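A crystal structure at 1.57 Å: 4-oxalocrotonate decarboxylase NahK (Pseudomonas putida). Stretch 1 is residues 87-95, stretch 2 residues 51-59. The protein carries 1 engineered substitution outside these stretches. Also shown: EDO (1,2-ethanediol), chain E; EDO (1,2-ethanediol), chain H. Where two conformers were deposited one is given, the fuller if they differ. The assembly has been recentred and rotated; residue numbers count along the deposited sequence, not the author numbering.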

# COMPACT_ATOMS: atom_id res chain seq x y z
N ILE A 87 5.34 -0.44 7.37
CA ILE A 87 5.44 -1.74 6.72
C ILE A 87 5.37 -1.55 5.22
O ILE A 87 5.01 -0.47 4.74
CB ILE A 87 4.31 -2.68 7.19
CG1 ILE A 87 2.95 -2.08 6.83
CG2 ILE A 87 4.41 -2.93 8.69
CD1 ILE A 87 1.76 -2.97 7.25
N TYR A 88 5.73 -2.59 4.47
CA TYR A 88 5.55 -2.54 3.03
C TYR A 88 4.80 -3.79 2.54
O TYR A 88 4.68 -4.77 3.27
CB TYR A 88 6.89 -2.38 2.29
CG TYR A 88 7.82 -3.58 2.34
CD1 TYR A 88 7.64 -4.67 1.48
CD2 TYR A 88 8.88 -3.63 3.24
CE1 TYR A 88 8.50 -5.76 1.52
CE2 TYR A 88 9.75 -4.70 3.28
CZ TYR A 88 9.55 -5.77 2.43
OH TYR A 88 10.41 -6.86 2.48
N GLY A 89 4.30 -3.71 1.32
CA GLY A 89 3.72 -4.86 0.63
C GLY A 89 3.89 -4.66 -0.86
O GLY A 89 4.45 -3.65 -1.30
N PHE A 90 3.42 -5.62 -1.65
CA PHE A 90 3.57 -5.54 -3.11
C PHE A 90 2.24 -5.32 -3.81
O PHE A 90 1.17 -5.57 -3.24
CB PHE A 90 4.24 -6.82 -3.65
CG PHE A 90 3.37 -8.04 -3.53
CD1 PHE A 90 2.44 -8.36 -4.52
CD2 PHE A 90 3.46 -8.87 -2.42
CE1 PHE A 90 1.62 -9.47 -4.40
CE2 PHE A 90 2.66 -9.98 -2.29
CZ PHE A 90 1.73 -10.28 -3.28
N LEU A 91 2.31 -4.87 -5.06
CA LEU A 91 1.12 -4.62 -5.88
C LEU A 91 1.12 -5.52 -7.12
O LEU A 91 2.05 -5.48 -7.94
CB LEU A 91 1.07 -3.15 -6.30
CG LEU A 91 1.12 -2.14 -5.15
CD1 LEU A 91 1.28 -0.73 -5.72
CD2 LEU A 91 -0.13 -2.22 -4.30
N ALA A 92 0.08 -6.35 -7.25
CA ALA A 92 -0.07 -7.19 -8.44
C ALA A 92 -0.82 -6.45 -9.55
O ALA A 92 -1.61 -5.53 -9.28
CB ALA A 92 -0.80 -8.48 -8.08
N ASP A 93 -0.59 -6.86 -10.79
CA ASP A 93 -1.17 -6.11 -11.90
C ASP A 93 -2.70 -6.02 -11.86
O ASP A 93 -3.25 -4.95 -12.14
CB ASP A 93 -0.69 -6.66 -13.27
CG ASP A 93 -0.80 -8.17 -13.44
OD1 ASP A 93 -1.52 -8.88 -12.69
OD2 ASP A 93 -0.17 -8.65 -14.41
N TYR A 94 -3.40 -7.09 -11.46
CA TYR A 94 -4.87 -7.04 -11.47
C TYR A 94 -5.42 -6.16 -10.34
O TYR A 94 -6.64 -5.93 -10.29
CB TYR A 94 -5.47 -8.46 -11.39
CG TYR A 94 -5.20 -9.17 -10.08
CD1 TYR A 94 -6.07 -9.04 -9.01
CD2 TYR A 94 -4.08 -9.98 -9.92
CE1 TYR A 94 -5.83 -9.70 -7.80
CE2 TYR A 94 -3.83 -10.63 -8.72
CZ TYR A 94 -4.71 -10.48 -7.67
OH TYR A 94 -4.48 -11.14 -6.47
N PHE A 95 -4.55 -5.66 -9.46
CA PHE A 95 -4.97 -4.65 -8.47
C PHE A 95 -5.33 -3.33 -9.13
O PHE A 95 -6.05 -2.51 -8.54
CB PHE A 95 -3.86 -4.34 -7.44
CG PHE A 95 -3.51 -5.45 -6.47
CD1 PHE A 95 -4.07 -6.72 -6.55
CD2 PHE A 95 -2.61 -5.19 -5.44
CE1 PHE A 95 -3.72 -7.72 -5.63
CE2 PHE A 95 -2.24 -6.18 -4.53
CZ PHE A 95 -2.80 -7.44 -4.62
C1 EDO E . 9.22 -4.52 -7.69
O1 EDO E . 9.41 -5.67 -8.53
C2 EDO E . 10.31 -4.51 -6.63
O2 EDO E . 10.06 -5.54 -5.66
C1 EDO H . 11.90 -6.78 5.97
O1 EDO H . 12.24 -6.49 4.60
C2 EDO H . 11.69 -5.50 6.77
O2 EDO H . 11.77 -5.78 8.18
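Stretch 2, residues 51-59: QWEIRRRKE

Three polar side-chain bonds, each ending on a tyrosine, fasten a helix to a strand that runs almost exactly parallel to it. Residues 51-59 are helical throughout, within a longer helix, and their axis makes an angle of only 6° with strand 87-92, N-to-C directions matched, at a closest approach of 9.2 Å. Both segments therefore advance together from N to C: the CA of Gln 51 lies 7.5 Å from the CA of Gly 89, that of Arg 55 7.3 Å from the CA of Phe 90, and that of Lys 58 7.7 Å from the CA of Ala 92.

At the N-terminal end, Gln 51 extends its amide to the strand backbone, NE2 donating to Tyr 88 O at 3.0 Å, while its OE1 comes within 3.3 Å of Gly 89 CA. Next to it, Trp 52 NE1 donates to Tyr 88 OH at 2.9 Å; the two rings meet rim to rim, and the same hydroxyl donates to O1 of ethanediol H at 2.8 Å.

Phe 90 forms the apolar centre, its CB directed toward the helix. Arg 55 CB lies over one ring face, 3.9 Å from the centroid in a CH-pi contact, whereas Ile 54 CG2 (4.0 Å from Phe 90 CZ) and Lys 58 CD (3.8 Å from Phe 90 CE1) border the ring edge. Beyond its CB, Arg 55 continues in an extended chain to a salt bridge with Glu 59 (NE to OE2, 2.9 Å) and to ethanediol E.

At the C-terminal end Lys 58 CD also lies 4.1 Å from Ala 92 CB, and NZ donates to Tyr 94 OH at 2.8 Å, in the 3-10 segment 93-95 that follows the strand.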

# COMPACT_ATOMS: atom_id res chain seq x y z
N GLN A 51 4.65 -13.11 3.27
CA GLN A 51 4.29 -12.14 2.23
C GLN A 51 5.02 -12.39 0.92
O GLN A 51 4.41 -12.37 -0.16
CB GLN A 51 4.57 -10.71 2.70
CG GLN A 51 4.04 -9.67 1.69
CD GLN A 51 4.53 -8.27 1.98
OE1 GLN A 51 5.33 -7.71 1.21
NE2 GLN A 51 4.04 -7.67 3.06
N TRP A 52 6.33 -12.62 0.99
CA TRP A 52 7.10 -12.83 -0.23
C TRP A 52 6.75 -14.18 -0.88
O TRP A 52 6.88 -14.34 -2.09
CB TRP A 52 8.61 -12.73 0.04
CG TRP A 52 9.12 -11.32 0.17
CD1 TRP A 52 9.11 -10.55 1.29
CD2 TRP A 52 9.74 -10.52 -0.86
NE1 TRP A 52 9.68 -9.32 1.03
CE2 TRP A 52 10.07 -9.28 -0.28
CE3 TRP A 52 10.03 -10.74 -2.22
CZ2 TRP A 52 10.68 -8.25 -1.01
CZ3 TRP A 52 10.65 -9.72 -2.94
CH2 TRP A 52 10.96 -8.49 -2.33
N GLU A 53 6.27 -15.14 -0.08
CA GLU A 53 5.80 -16.39 -0.66
C GLU A 53 4.48 -16.17 -1.39
O GLU A 53 4.25 -16.77 -2.44
CB GLU A 53 5.67 -17.48 0.41
CG GLU A 53 5.01 -18.78 -0.05
CD GLU A 53 5.68 -19.49 -1.21
OE1 GLU A 53 6.85 -19.20 -1.57
OE2 GLU A 53 5.00 -20.39 -1.77
N ILE A 54 3.61 -15.31 -0.86
CA ILE A 54 2.39 -14.97 -1.59
C ILE A 54 2.76 -14.29 -2.91
O ILE A 54 2.18 -14.61 -3.96
CB ILE A 54 1.46 -14.06 -0.75
CG1 ILE A 54 0.96 -14.82 0.49
CG2 ILE A 54 0.28 -13.61 -1.58
CD1 ILE A 54 0.08 -13.97 1.41
N ARG A 55 3.72 -13.37 -2.86
CA ARG A 55 4.22 -12.77 -4.10
C ARG A 55 4.68 -13.83 -5.10
O ARG A 55 4.35 -13.74 -6.29
CB ARG A 55 5.37 -11.78 -3.81
CG ARG A 55 5.88 -11.08 -5.06
CD ARG A 55 7.04 -10.13 -4.78
NE ARG A 55 7.65 -9.70 -6.04
CZ ARG A 55 8.26 -8.53 -6.22
NH1 ARG A 55 8.35 -7.67 -5.21
NH2 ARG A 55 8.77 -8.22 -7.40
N ARG A 56 5.43 -14.83 -4.62
CA ARG A 56 5.90 -15.91 -5.49
C ARG A 56 4.73 -16.71 -6.09
O ARG A 56 4.75 -17.04 -7.28
CB ARG A 56 6.84 -16.85 -4.73
CG ARG A 56 7.58 -17.81 -5.66
CD ARG A 56 7.99 -19.10 -4.95
NE ARG A 56 6.82 -19.80 -4.42
CZ ARG A 56 5.99 -20.54 -5.15
NH1 ARG A 56 6.19 -20.70 -6.45
NH2 ARG A 56 4.95 -21.12 -4.57
N ARG A 57 3.71 -17.00 -5.29
CA ARG A 57 2.54 -17.70 -5.79
C ARG A 57 1.90 -16.92 -6.95
O ARG A 57 1.51 -17.50 -7.97
CB ARG A 57 1.51 -17.92 -4.67
CG ARG A 57 1.99 -18.88 -3.57
CD ARG A 57 0.97 -18.97 -2.42
NE ARG A 57 -0.31 -19.55 -2.84
CZ ARG A 57 -0.54 -20.86 -2.96
NH1 ARG A 57 0.41 -21.74 -2.68
NH2 ARG A 57 -1.73 -21.29 -3.35
N LYS A 58 1.81 -15.61 -6.79
CA LYS A 58 1.18 -14.80 -7.82
C LYS A 58 2.05 -14.74 -9.07
O LYS A 58 1.53 -14.85 -10.18
CB LYS A 58 0.88 -13.38 -7.29
CG LYS A 58 -0.19 -13.39 -6.21
CD LYS A 58 -0.75 -11.98 -5.97
CE LYS A 58 -1.76 -11.97 -4.83
NZ LYS A 58 -2.91 -12.92 -5.07
N GLU A 59 3.36 -14.58 -8.90
CA GLU A 59 4.29 -14.56 -10.02
C GLU A 59 4.26 -15.88 -10.79
O GLU A 59 4.32 -15.90 -12.03
CB GLU A 59 5.72 -14.29 -9.53
CG GLU A 59 5.97 -12.85 -9.07
CD GLU A 59 7.27 -12.70 -8.28
OE1 GLU A 59 7.74 -13.69 -7.68
OE2 GLU A 59 7.84 -11.58 -8.27